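Local coordinates for protein binary enterotoxin of Clostridium perfringens component a (Clostridium perfringens, PDB 5WTZ) that binds NAD+ and, as the enzymatic component of a binary enterotoxin, probably transfers its ADP-ribose to actin, at residues A[14-17]-A[18-22]; A[161-164]-A[165-168]; A[237-240]-A[241-244]; A[363-366]-A[367-370]. All blocks are in the same frame, centred on the assembly; numbering follows the deposited sequence.

Contact 1: A[14-17]-A[18-22]; sequences KDKN and SATLW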
ATOM      1  N   LYS A  14     -24.066 -13.382 -12.711  1.00 49.25           N
ATOM      2  CA  LYS A  14     -25.263 -13.405 -11.865  1.00 48.16           C
ATOM      3  C   LYS A  14     -25.709 -14.830 -11.537  1.00 47.55           C
ATOM      4  O   LYS A  14     -26.681 -15.048 -10.801  1.00 41.61           O
ATOM      5  CB  LYS A  14     -26.393 -12.637 -12.543  1.00 48.08           C
ATOM      6  CG  LYS A  14     -26.055 -11.176 -12.784  1.00 41.21           C
ATOM      7  CD  LYS A  14     -27.275 -10.393 -13.216  1.00 46.82           C
ATOM      8  CE  LYS A  14     -27.035  -8.895 -13.104  1.00 50.46           C
ATOM      9  NZ  LYS A  14     -28.164  -8.127 -13.694  1.00 57.75           N
ATOM     10  N   ASP A  15     -24.973 -15.793 -12.080  1.00 44.26           N
ATOM     11  CA  ASP A  15     -25.221 -17.205 -11.829  1.00 45.22           C
ATOM     12  C   ASP A  15     -24.732 -17.588 -10.466  1.00 44.30           C
ATOM     13  O   ASP A  15     -23.673 -18.202 -10.320  1.00 48.15           O
ATOM     14  CB  ASP A  15     -24.521 -18.100 -12.849  1.00 42.38           C
ATOM     15  CG  ASP A  15     -24.950 -19.560 -12.735  1.00 44.34           C
ATOM     16  OD1 ASP A  15     -25.567 -19.954 -11.712  1.00 44.66           O
ATOM     17  OD2 ASP A  15     -24.655 -20.324 -13.673  1.00 45.63           O
ATOM     18  N   LYS A  16     -25.494 -17.275  -9.448  1.00 48.04           N
ATOM     19  CA  LYS A  16     -24.966 -17.608  -8.163  1.00 50.72           C
ATOM     20  C   LYS A  16     -25.299 -19.040  -7.766  1.00 46.37           C
ATOM     21  O   LYS A  16     -24.674 -19.593  -6.865  1.00 58.92           O
ATOM     22  CB  LYS A  16     -25.435 -16.584  -7.161  1.00 56.48           C
ATOM     23  CG  LYS A  16     -24.998 -16.853  -5.786  1.00 52.79           C
ATOM     24  CD  LYS A  16     -26.250 -16.628  -5.035  1.00 63.65           C
ATOM     25  CE  LYS A  16     -26.599 -17.764  -4.142  1.00 65.36           C
ATOM     26  NZ  LYS A  16     -27.732 -17.316  -3.298  1.00 76.51           N
ATOM     27  N   ASN A  17     -26.234 -19.667  -8.472  1.00 48.00           N
ATOM     28  CA  ASN A  17     -26.449 -21.097  -8.293  1.00 47.11           C
ATOM     29  C   ASN A  17     -25.182 -21.908  -8.574  1.00 46.21           C
ATOM     30  O   ASN A  17     -24.668 -22.611  -7.699  1.00 46.09           O
ATOM     31  CB  ASN A  17     -27.578 -21.592  -9.192  1.00 50.84           C
ATOM     32  CG  ASN A  17     -27.839 -23.084  -9.029  1.00 57.89           C
ATOM     33  OD1 ASN A  17     -27.331 -24.186  -9.291  0.50 50.07           O
ATOM     34  ND2 ASN A  17     -28.659 -23.425  -8.044  1.00 61.50           N
ATOM     35  N   SER A  18     -24.686 -21.806  -9.799  1.00 50.99           N
ATOM     36  CA  SER A  18     -23.466 -22.514 -10.188  1.00 59.97           C
ATOM     37  C   SER A  18     -22.282 -22.071  -9.338  1.00 57.68           C
ATOM     38  O   SER A  18     -21.406 -22.879  -9.009  1.00 47.20           O
ATOM     39  CB  SER A  18     -23.144 -22.273 -11.656  1.00 61.14           C
ATOM     40  OG  SER A  18     -22.608 -20.973 -11.811  1.00 63.45           O
ATOM     41  N   ALA A  19     -22.261 -20.781  -8.996  1.00 53.80           N
ATOM     42  CA  ALA A  19     -21.199 -20.218  -8.176  1.00 45.92           C
ATOM     43  C   ALA A  19     -21.131 -20.915  -6.820  1.00 50.12           C
ATOM     44  O   ALA A  19     -20.050 -21.300  -6.373  1.00 47.37           O
ATOM     45  CB  ALA A  19     -21.395 -18.699  -7.996  1.00 43.26           C
ATOM     46  N   THR A  20     -22.286 -21.090  -6.173  1.00 50.07           N
ATOM     47  CA  THR A  20     -22.327 -21.733  -4.862  1.00 49.31           C
ATOM     48  C   THR A  20     -21.986 -23.210  -4.987  1.00 49.85           C
ATOM     49  O   THR A  20     -21.369 -23.782  -4.089  1.00 45.46           O
ATOM     50  CB  THR A  20     -23.714 -21.584  -4.157  1.00 51.02           C
ATOM     51  OG1 THR A  20     -24.756 -22.044  -5.027  1.00 51.19           O
ATOM     52  CG2 THR A  20     -23.976 -20.141  -3.721  1.00 40.57           C
ATOM     53  N   LEU A  21     -22.382 -23.823  -6.098  1.00 45.39           N
ATOM     54  CA  LEU A  21     -22.061 -25.223  -6.322  1.00 61.54           C
ATOM     55  C   LEU A  21     -20.549 -25.337  -6.423  1.00 63.03           C
ATOM     56  O   LEU A  21     -19.911 -26.022  -5.614  1.00 61.49           O
ATOM     57  CB  LEU A  21     -22.728 -25.758  -7.585  1.00 56.71           C
ATOM     58  CG  LEU A  21     -22.730 -27.284  -7.617  1.00 57.15           C
ATOM     59  CD1 LEU A  21     -23.316 -27.844  -6.320  1.00 60.75           C
ATOM     60  CD2 LEU A  21     -23.467 -27.807  -8.837  1.00 52.56           C
ATOM     61  N   TRP A  22     -19.997 -24.641  -7.415  1.00 59.50           N
ATOM     62  CA  TRP A  22     -18.553 -24.474  -7.567  1.00 45.13           C
ATOM     63  C   TRP A  22     -17.897 -24.173  -6.224  1.00 47.10           C
ATOM     64  O   TRP A  22     -16.928 -24.827  -5.842  1.00 48.00           O
ATOM     65  CB  TRP A  22     -18.254 -23.360  -8.568  1.00 43.83           C
ATOM     66  CG  TRP A  22     -16.797 -23.027  -8.686  1.00 50.34           C
ATOM     67  CD1 TRP A  22     -15.835 -23.755  -9.330  1.00 55.21           C
ATOM     68  CD2 TRP A  22     -16.137 -21.874  -8.157  1.00 48.33           C
ATOM     69  NE1 TRP A  22     -14.615 -23.126  -9.227  1.00 46.73           N
ATOM     70  CE2 TRP A  22     -14.776 -21.967  -8.514  1.00 43.59           C
ATOM     71  CE3 TRP A  22     -16.564 -20.768  -7.419  1.00 47.71           C
ATOM     72  CZ2 TRP A  22     -13.842 -21.004  -8.152  1.00 39.13           C
ATOM     73  CZ3 TRP A  22     -15.632 -19.811  -7.063  1.00 44.53           C
ATOM     74  CH2 TRP A  22     -14.287 -19.936  -7.432  1.00 39.10           C
TER
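Asp15 and Ala19 open the first turn of helix 16-31: Ala19 N donates to Asp15 O at 3.2 Å, and the next two steps follow as Thr20 N to Lys16 O and Leu21 N to Asn17 O. The Asp15 side chain caps this turn: its CG stands anti to the backbone N (chi1 -171°), which brings the carboxylate back over the helix start, and OD1 takes the amide of Ser18 N at 2.8 Å along a fairly straight path (164° at the hydrogen). The donor comes from above the carboxylate plane. This is a classical aspartate N-cap, with an inverse gamma turn centred on Asp15 leading into it; the negative charge at the amino end would be expected to suit the helix dipole. One turn further on, Thr20 OG1 lies near two backbone oxygens, 2.7 Å from Asn17 O and 3.1 Å from Lys16 O, while its methyl CG2 faces the aliphatic chain of Lys16, 3.6 Å from CE. Bends in the middle of the lysine chain carry it past that methyl, and beyond it NZ is hydrogen-bonded to Asn177 OD1. On another side of the helix Ser18 and Ala19 rest on Phe12, whose ring also meets that of Trp22.

Contact 2: A[161-164]-A[165-168]; sequences KLPT and NTPA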
ATOM      1  N   LYS A 161     -10.652  -8.623 -11.379  1.00 25.76           N
ATOM      2  CA  LYS A 161     -10.188  -9.830 -12.061  1.00 24.62           C
ATOM      3  C   LYS A 161      -9.017 -10.453 -11.310  1.00 26.78           C
ATOM      4  O   LYS A 161      -7.928  -9.875 -11.233  1.00 28.25           O
ATOM      5  CB  LYS A 161      -9.795  -9.520 -13.505  1.00 21.79           C
ATOM      6  CG  LYS A 161      -9.453 -10.762 -14.331  1.00 31.28           C
ATOM      7  CD  LYS A 161      -8.992 -10.419 -15.736  1.00 36.74           C
ATOM      8  CE  LYS A 161      -8.870 -11.678 -16.587  1.00 40.02           C
ATOM      9  NZ  LYS A 161      -8.377 -11.392 -17.972  1.00 40.33           N
ATOM     10  N   LEU A 162      -9.256 -11.634 -10.754  1.00 23.25           N
ATOM     11  CA  LEU A 162      -8.230 -12.381 -10.039  1.00 25.70           C
ATOM     12  C   LEU A 162      -7.505 -13.290 -11.013  1.00 26.06           C
ATOM     13  O   LEU A 162      -8.134 -14.106 -11.682  1.00 27.19           O
ATOM     14  CB  LEU A 162      -8.854 -13.214  -8.910  1.00 21.26           C
ATOM     15  CG  LEU A 162      -9.811 -12.534  -7.936  1.00 24.82           C
ATOM     16  CD1 LEU A 162     -10.302 -13.554  -6.920  1.00 29.24           C
ATOM     17  CD2 LEU A 162      -9.129 -11.365  -7.253  1.00 23.99           C
ATOM     18  N   PRO A 163      -6.174 -13.158 -11.113  1.00 25.42           N
ATOM     19  CA  PRO A 163      -5.472 -14.030 -12.062  1.00 31.84           C
ATOM     20  C   PRO A 163      -5.392 -15.486 -11.602  1.00 33.62           C
ATOM     21  O   PRO A 163      -5.660 -15.787 -10.436  1.00 34.48           O
ATOM     22  CB  PRO A 163      -4.075 -13.415 -12.141  1.00 26.97           C
ATOM     23  CG  PRO A 163      -3.906 -12.640 -10.880  1.00 19.66           C
ATOM     24  CD  PRO A 163      -5.281 -12.188 -10.451  1.00 19.42           C
ATOM     25  N   THR A 164      -5.032 -16.367 -12.534  1.00 30.80           N
ATOM     26  CA  THR A 164      -4.723 -17.764 -12.247  1.00 29.83           C
ATOM     27  C   THR A 164      -3.774 -17.905 -11.050  1.00 26.11           C
ATOM     28  O   THR A 164      -2.877 -17.083 -10.872  1.00 27.97           O
ATOM     29  CB  THR A 164      -4.095 -18.443 -13.492  1.00 34.42           C
ATOM     30  OG1 THR A 164      -5.037 -18.414 -14.566  1.00 33.48           O
ATOM     31  CG2 THR A 164      -3.732 -19.890 -13.212  1.00 39.63           C
ATOM     32  N   ASN A 165      -4.008 -18.931 -10.229  1.00 31.67           N
ATOM     33  CA  ASN A 165      -3.171 -19.267  -9.069  1.00 35.97           C
ATOM     34  C   ASN A 165      -3.273 -18.296  -7.896  1.00 35.46           C
ATOM     35  O   ASN A 165      -2.512 -18.399  -6.937  1.00 41.02           O
ATOM     36  CB  ASN A 165      -1.710 -19.404  -9.493  1.00 42.83           C
ATOM     37  CG  ASN A 165      -1.493 -20.573 -10.421  1.00 52.48           C
ATOM     38  OD1 ASN A 165      -2.136 -21.615 -10.279  1.00 58.66           O
ATOM     39  ND2 ASN A 165      -0.600 -20.405 -11.391  1.00 57.88           N
ATOM     40  N   THR A 166      -4.210 -17.357  -7.965  1.00 26.08           N
ATOM     41  CA  THR A 166      -4.510 -16.509  -6.814  1.00 26.33           C
ATOM     42  C   THR A 166      -5.082 -17.368  -5.695  1.00 29.75           C
ATOM     43  O   THR A 166      -6.013 -18.119  -5.927  1.00 31.90           O
ATOM     44  CB  THR A 166      -5.531 -15.394  -7.140  1.00 25.84           C
ATOM     45  OG1 THR A 166      -5.049 -14.583  -8.214  1.00 31.21           O
ATOM     46  CG2 THR A 166      -5.776 -14.511  -5.921  1.00 30.60           C
ATOM     47  N   PRO A 167      -4.519 -17.262  -4.484  1.00 33.64           N
ATOM     48  CA  PRO A 167      -5.140 -17.859  -3.303  1.00 35.66           C
ATOM     49  C   PRO A 167      -6.483 -17.198  -3.044  1.00 33.92           C
ATOM     50  O   PRO A 167      -6.518 -16.019  -2.695  1.00 36.59           O
ATOM     51  CB  PRO A 167      -4.141 -17.554  -2.184  1.00 27.52           C
ATOM     52  CG  PRO A 167      -2.861 -17.286  -2.880  1.00 29.04           C
ATOM     53  CD  PRO A 167      -3.259 -16.591  -4.143  1.00 30.90           C
ATOM     54  N   ALA A 168      -7.565 -17.946  -3.222  1.00 27.51           N
ATOM     55  CA  ALA A 168      -8.910 -17.395  -3.187  1.00 29.56           C
ATOM     56  C   ALA A 168      -9.874 -18.468  -2.715  1.00 38.21           C
ATOM     57  O   ALA A 168     -10.428 -19.212  -3.525  1.00 41.74           O
ATOM     58  CB  ALA A 168      -9.311 -16.886  -4.557  1.00 24.77           C
TER
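Asn165 meets Thr164 at the outer corner of the chain reversal that follows strand 156-162. Their side chains lie side by side and point the same way, with the Thr164 methyl CG2 3.6 Å from Asn165 CG, so the methyl packs against the amide carbon. Asn165 itself has a positive phi of 71°, as the third position of a type II beta turn requires; the turn runs from Pro163 to Thr166, and the proline enters it from the end of the strand.

Thr166 comes next and closes the turn twice. Its amide N reaches Pro163 O at 3.3 Å, and its hydroxyl OG1 reaches the same oxygen at 2.6 Å. Both donors approach from one face of the carbonyl plane. With OG1 placed beside its own backbone N (chi1 -57°), amide and hydroxyl are turned together onto a single acceptor. The hydroxyl also lies over the Pro163 ring, 3.3 Å from CD, and the side chain touches Leu210 and Ile182 beyond the turn.

Pro167 leads the chain onward, its ring resting on Asp183 and Tyr186. At Ala168 the chain comes back alongside the strand it left: CB lies 4.2 Å from Leu162 CD1, an apolar contact in the interior of the fold that joins strand 156-162 to the start of strand 168-171.

Two grips on one carbonyl oxygen would be expected to hold this corner more firmly than the amide bond alone, and the shorter of them gives the hydroxyl proton of the buried Thr166 an acceptor within the turn itself.

Contact 3: A[237-240]-A[241-244]; sequences ELTS and NELR
Glu242 OE1 is held by Thr239 N at 3.0 Å, a nearly straight bond (163° at the hydrogen) that meets the carboxylate from above its plane, and by Lys288 NZ in a salt bridge. The partner bond runs the other way: Glu242 N donates to Thr239 OG1 at 3.1 Å. Backbone and side chain of the two residues thus exchange bonds in a capping box, with Thr239 as the N-cap of helix 240-263. The threonine hydroxyl lies between its own N and carbonyl carbon (chi1 66°), a placement that turns it toward the Glu242 amide, while the glutamate chain crosses it obliquely, bringing CG within 3.0 Å of OG1. Behind the box, Leu243 N meets Thr239 O at 2.9 Å almost along the C=O axis, and Arg244 N follows to Ser240 O.

Just before the cap, Leu238 packs its CD1 against Leu243 CD1 at 4.1 Å, the two side chains crossing at about a right angle. Its other methyl, CD2, lies 3.7 Å from Glu242 OE1, and Ala285 of helix 272-286 touches the same leucine.

With Ser284 OG bonded to OE2 and Lys288 at OE1, both carboxylate oxygens of the buried Glu242 have partners. The lysine and the helix amino end would probably favour its charged form, and through these bonds one side chain ties the helix start to residues in and just beyond helix 272-286.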
ATOM      1  N   GLU A 237      30.723   0.688  -9.263  1.00 48.21           N
ATOM      2  CA  GLU A 237      30.946   1.741 -10.240  1.00 51.86           C
ATOM      3  C   GLU A 237      31.047   3.137  -9.623  1.00 49.31           C
ATOM      4  O   GLU A 237      31.278   4.099 -10.349  1.00 53.97           O
ATOM      5  CB  GLU A 237      29.825   1.748 -11.281  1.00 59.78           C
ATOM      6  CG  GLU A 237      29.463   0.404 -11.877  1.00 70.38           C
ATOM      7  CD  GLU A 237      28.818   0.545 -13.243  1.00 80.77           C
ATOM      8  OE1 GLU A 237      29.003   1.603 -13.885  1.00 86.51           O
ATOM      9  OE2 GLU A 237      28.103  -0.390 -13.662  1.00 82.39           O
ATOM     10  N   LEU A 238      30.853   3.269  -8.310  1.00 31.82           N
ATOM     11  CA  LEU A 238      30.907   4.604  -7.703  1.00 29.20           C
ATOM     12  C   LEU A 238      32.320   5.175  -7.767  1.00 31.59           C
ATOM     13  O   LEU A 238      33.280   4.460  -7.478  1.00 35.19           O
ATOM     14  CB  LEU A 238      30.441   4.585  -6.252  1.00 29.64           C
ATOM     15  CG  LEU A 238      28.960   4.333  -5.968  1.00 27.06           C
ATOM     16  CD1 LEU A 238      28.651   4.613  -4.513  1.00 24.40           C
ATOM     17  CD2 LEU A 238      28.049   5.160  -6.890  1.00 20.85           C
ATOM     18  N   THR A 239      32.454   6.450  -8.149  1.00 24.85           N
ATOM     19  CA  THR A 239      33.737   7.134  -7.994  1.00 26.06           C
ATOM     20  C   THR A 239      34.024   7.269  -6.501  1.00 27.16           C
ATOM     21  O   THR A 239      33.094   7.202  -5.684  1.00 25.86           O
ATOM     22  CB  THR A 239      33.773   8.536  -8.646  1.00 30.40           C
ATOM     23  OG1 THR A 239      32.872   9.410  -7.955  1.00 26.72           O
ATOM     24  CG2 THR A 239      33.418   8.475 -10.127  1.00 30.49           C
ATOM     25  N   SER A 240      35.294   7.455  -6.150  1.00 27.90           N
ATOM     26  CA  SER A 240      35.671   7.553  -4.748  1.00 29.72           C
ATOM     27  C   SER A 240      34.943   8.736  -4.097  1.00 29.21           C
ATOM     28  O   SER A 240      34.493   8.626  -2.960  1.00 26.86           O
ATOM     29  CB  SER A 240      37.195   7.661  -4.588  1.00 34.63           C
ATOM     30  OG  SER A 240      37.762   8.675  -5.396  1.00 34.25           O
ATOM     31  N   ASN A 241      34.781   9.837  -4.832  1.00 28.06           N
ATOM     32  CA  ASN A 241      34.039  10.990  -4.308  1.00 26.91           C
ATOM     33  C   ASN A 241      32.530  10.741  -4.176  1.00 28.06           C
ATOM     34  O   ASN A 241      31.886  11.258  -3.261  1.00 26.77           O
ATOM     35  CB  ASN A 241      34.274  12.228  -5.179  1.00 26.72           C
ATOM     36  CG  ASN A 241      35.588  12.931  -4.861  1.00 37.12           C
ATOM     37  OD1 ASN A 241      36.519  12.323  -4.337  1.00 34.61           O
ATOM     38  ND2 ASN A 241      35.663  14.220  -5.176  1.00 41.77           N
ATOM     39  N   GLU A 242      31.954   9.962  -5.080  1.00 28.95           N
ATOM     40  CA  GLU A 242      30.547   9.603  -4.946  1.00 26.55           C
ATOM     41  C   GLU A 242      30.351   8.756  -3.697  1.00 26.56           C
ATOM     42  O   GLU A 242      29.447   9.005  -2.895  1.00 22.84           O
ATOM     43  CB  GLU A 242      30.062   8.861  -6.183  1.00 21.49           C
ATOM     44  CG  GLU A 242      29.906   9.783  -7.381  1.00 25.89           C
ATOM     45  CD  GLU A 242      29.647   9.053  -8.697  1.00 29.29           C
ATOM     46  OE1 GLU A 242      29.856   7.822  -8.787  1.00 22.80           O
ATOM     47  OE2 GLU A 242      29.242   9.738  -9.655  1.00 28.86           O
ATOM     48  N   LEU A 243      31.218   7.766  -3.525  1.00 24.16           N
ATOM     49  CA  LEU A 243      31.146   6.899  -2.363  1.00 22.97           C
ATOM     50  C   LEU A 243      31.316   7.709  -1.087  1.00 23.05           C
ATOM     51  O   LEU A 243      30.584   7.513  -0.118  1.00 24.79           O
ATOM     52  CB  LEU A 243      32.204   5.812  -2.452  1.00 25.18           C
ATOM     53  CG  LEU A 243      32.269   4.821  -1.297  1.00 30.26           C
ATOM     54  CD1 LEU A 243      30.959   4.080  -1.161  1.00 25.01           C
ATOM     55  CD2 LEU A 243      33.413   3.858  -1.529  1.00 34.45           C
ATOM     56  N   ARG A 244      32.272   8.630  -1.098  1.00 28.07           N
ATOM     57  CA  ARG A 244      32.552   9.460   0.068  1.00 27.67           C
ATOM     58  C   ARG A 244      31.334  10.296   0.447  1.00 26.00           C
ATOM     59  O   ARG A 244      30.929  10.331   1.607  1.00 23.91           O
ATOM     60  CB  ARG A 244      33.745  10.375  -0.193  1.00 26.22           C
ATOM     61  CG  ARG A 244      34.116  11.263   0.993  1.00 26.07           C
ATOM     62  CD  ARG A 244      34.998  12.404   0.532  1.00 36.13           C
ATOM     63  NE  ARG A 244      34.246  13.318  -0.329  1.00 36.81           N
ATOM     64  CZ  ARG A 244      34.792  14.100  -1.251  1.00 34.35           C
ATOM     65  NH1 ARG A 244      36.106  14.080  -1.450  1.00 31.79           N
ATOM     66  NH2 ARG A 244      34.020  14.897  -1.980  1.00 33.35           N
TER

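Contact 4: A[363-366]-A[367-370]; sequences HLPN and GSNA
Pro365 and Ser368 are the ends of a type II beta turn that carries the chain out of strand 358-364, in the sheet of the NAD-binding ADP-ribosyltransferase unit. Its hydrogen bonds converge on one atom: Pro365 O accepts from Ser368 N at 3.1 Å, with an angle of 157° at the hydrogen, and from Ser368 OG at 2.7 Å. With chi1 at -59°, Ser368 OG swings away from its own carbonyl carbon and back to the acceptor its amide already uses. Further polar bonds brace the turn from outside, Asp294 OD1 taking Asn366 N and Lys290 NZ reaching Gly367 O.

Backbone shape governs the corner. Gly367 adopts phi 98°, where a CB would run into the carbonyl oxygen of Asn366, and the absence of a side chain lets the chain pass through this conformation.

Apolar contacts fill the inner side. Leu364 CD1 lies 3.6 Å from Ser368 CB, and the other methyl, CD2, is 4.3 Å from Ala370 CB; Val385 and Ile387 of strand 384-387 touch both residues, while Leu420 also packs against Leu364. This packing lies near the nucleotide site: the Leu364 side chain is about 11 Å from the bound NAD, and that of Ala370 about 9 Å from the side chain of Glu384, an NAD-binding residue. Over the proline ring, Ser368 OG comes within 3.3 Å of Pro365 CD.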
ATOM      1  N   HIS A 363       5.101   4.164  -4.072  1.00 13.72           N
ATOM      2  CA  HIS A 363       5.245   3.364  -5.286  1.00 15.06           C
ATOM      3  C   HIS A 363       6.377   3.969  -6.104  1.00 14.56           C
ATOM      4  O   HIS A 363       6.208   5.044  -6.685  1.00 15.44           O
ATOM      5  CB  HIS A 363       3.946   3.343  -6.096  1.00 17.31           C
ATOM      6  CG  HIS A 363       4.022   2.516  -7.347  1.00 25.25           C
ATOM      7  ND1 HIS A 363       3.094   2.615  -8.359  1.00 40.49           N
ATOM      8  CD2 HIS A 363       4.914   1.580  -7.748  1.00 27.27           C
ATOM      9  CE1 HIS A 363       3.412   1.779  -9.334  1.00 35.22           C
ATOM     10  NE2 HIS A 363       4.516   1.145  -8.990  1.00 27.39           N
ATOM     11  N   LEU A 364       7.524   3.285  -6.115  1.00 14.15           N
ATOM     12  CA  LEU A 364       8.747   3.747  -6.759  1.00  9.31           C
ATOM     13  C   LEU A 364       8.914   3.055  -8.105  1.00 16.68           C
ATOM     14  O   LEU A 364       9.255   1.870  -8.156  1.00 19.39           O
ATOM     15  CB  LEU A 364       9.959   3.463  -5.850  1.00 12.82           C
ATOM     16  CG  LEU A 364      11.344   3.950  -6.284  1.00 14.96           C
ATOM     17  CD1 LEU A 364      11.304   5.458  -6.485  1.00 16.15           C
ATOM     18  CD2 LEU A 364      12.401   3.588  -5.245  1.00 13.28           C
ATOM     19  N   PRO A 365       8.676   3.785  -9.208  1.00 19.06           N
ATOM     20  CA  PRO A 365       8.632   3.109 -10.511  1.00 17.15           C
ATOM     21  C   PRO A 365       9.989   2.644 -11.039  1.00 15.11           C
ATOM     22  O   PRO A 365      11.036   3.242 -10.757  1.00 17.51           O
ATOM     23  CB  PRO A 365       8.048   4.175 -11.445  1.00 20.81           C
ATOM     24  CG  PRO A 365       7.429   5.192 -10.557  1.00 23.57           C
ATOM     25  CD  PRO A 365       8.242   5.187  -9.301  1.00 23.08           C
ATOM     26  N   ASN A 366       9.937   1.554 -11.793  1.00 16.78           N
ATOM     27  CA  ASN A 366      10.974   1.190 -12.757  1.00 21.10           C
ATOM     28  C   ASN A 366      11.513   2.446 -13.434  1.00 18.50           C
ATOM     29  O   ASN A 366      10.733   3.239 -13.938  1.00 17.35           O
ATOM     30  CB  ASN A 366      10.382   0.232 -13.797  1.00 25.92           C
ATOM     31  CG  ASN A 366      11.403  -0.333 -14.747  1.00 34.66           C
ATOM     32  OD1 ASN A 366      12.399   0.310 -15.081  1.00 45.72           O
ATOM     33  ND2 ASN A 366      11.135  -1.547 -15.233  1.00 39.04           N
ATOM     34  N   GLY A 367      12.829   2.638 -13.424  1.00 19.48           N
ATOM     35  CA  GLY A 367      13.425   3.766 -14.126  1.00 18.53           C
ATOM     36  C   GLY A 367      13.744   4.985 -13.277  1.00 19.11           C
ATOM     37  O   GLY A 367      14.405   5.919 -13.751  1.00 19.98           O
ATOM     38  N   SER A 368      13.284   4.983 -12.030  1.00 17.56           N
ATOM     39  CA  SER A 368      13.586   6.064 -11.082  1.00 13.98           C
ATOM     40  C   SER A 368      15.086   6.190 -10.774  1.00 14.38           C
ATOM     41  O   SER A 368      15.795   5.193 -10.617  1.00 13.32           O
ATOM     42  CB  SER A 368      12.805   5.852  -9.777  1.00 13.91           C
ATOM     43  OG  SER A 368      11.413   5.834 -10.041  1.00 15.17           O
ATOM     44  N   ASN A 369      15.572   7.416 -10.655  1.00 14.70           N
ATOM     45  CA  ASN A 369      16.963   7.616 -10.256  1.00 18.60           C
ATOM     46  C   ASN A 369      17.081   7.499  -8.739  1.00 20.35           C
ATOM     47  O   ASN A 369      16.893   8.477  -8.004  1.00 16.83           O
ATOM     48  CB  ASN A 369      17.495   8.971 -10.757  1.00 17.74           C
ATOM     49  CG  ASN A 369      17.555   9.039 -12.270  1.00 15.24           C
ATOM     50  OD1 ASN A 369      17.797   8.027 -12.924  1.00 16.25           O
ATOM     51  ND2 ASN A 369      17.329  10.227 -12.837  1.00 14.63           N
ATOM     52  N   ALA A 370      17.380   6.281  -8.288  1.00 14.80           N
ATOM     53  CA  ALA A 370      17.430   5.916  -6.875  1.00 13.61           C
ATOM     54  C   ALA A 370      18.336   4.712  -6.733  1.00 13.12           C
ATOM     55  O   ALA A 370      18.528   3.968  -7.712  1.00 19.34           O
ATOM     56  CB  ALA A 370      16.005   5.591  -6.319  1.00 11.37           C
TER

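The four contacts follow one another along a chain that contains two ADP-ribosyltransferase regions, and none touches another. Contacts 1 and 2, with centres about 18 Å apart, lie in the amino-terminal half; contacts 3 and 4, centres about 21 Å apart, fall within the second region, where NAD binds. Contacts 1 and 3 each open a helix, 16-31 and 240-263, on opposite sides of the chain's centre, their centres about 62 Å apart. Contacts 2 and 4, centres about 27 Å apart, occupy equivalent places: each turn leaves the strand next to one edge (strand 3 in chain order) of a five-stranded mixed sheet of order 1-3-5-4-2. The repeated architecture is consistent with a duplicated fold in which only the second copy holds the bound nucleotide.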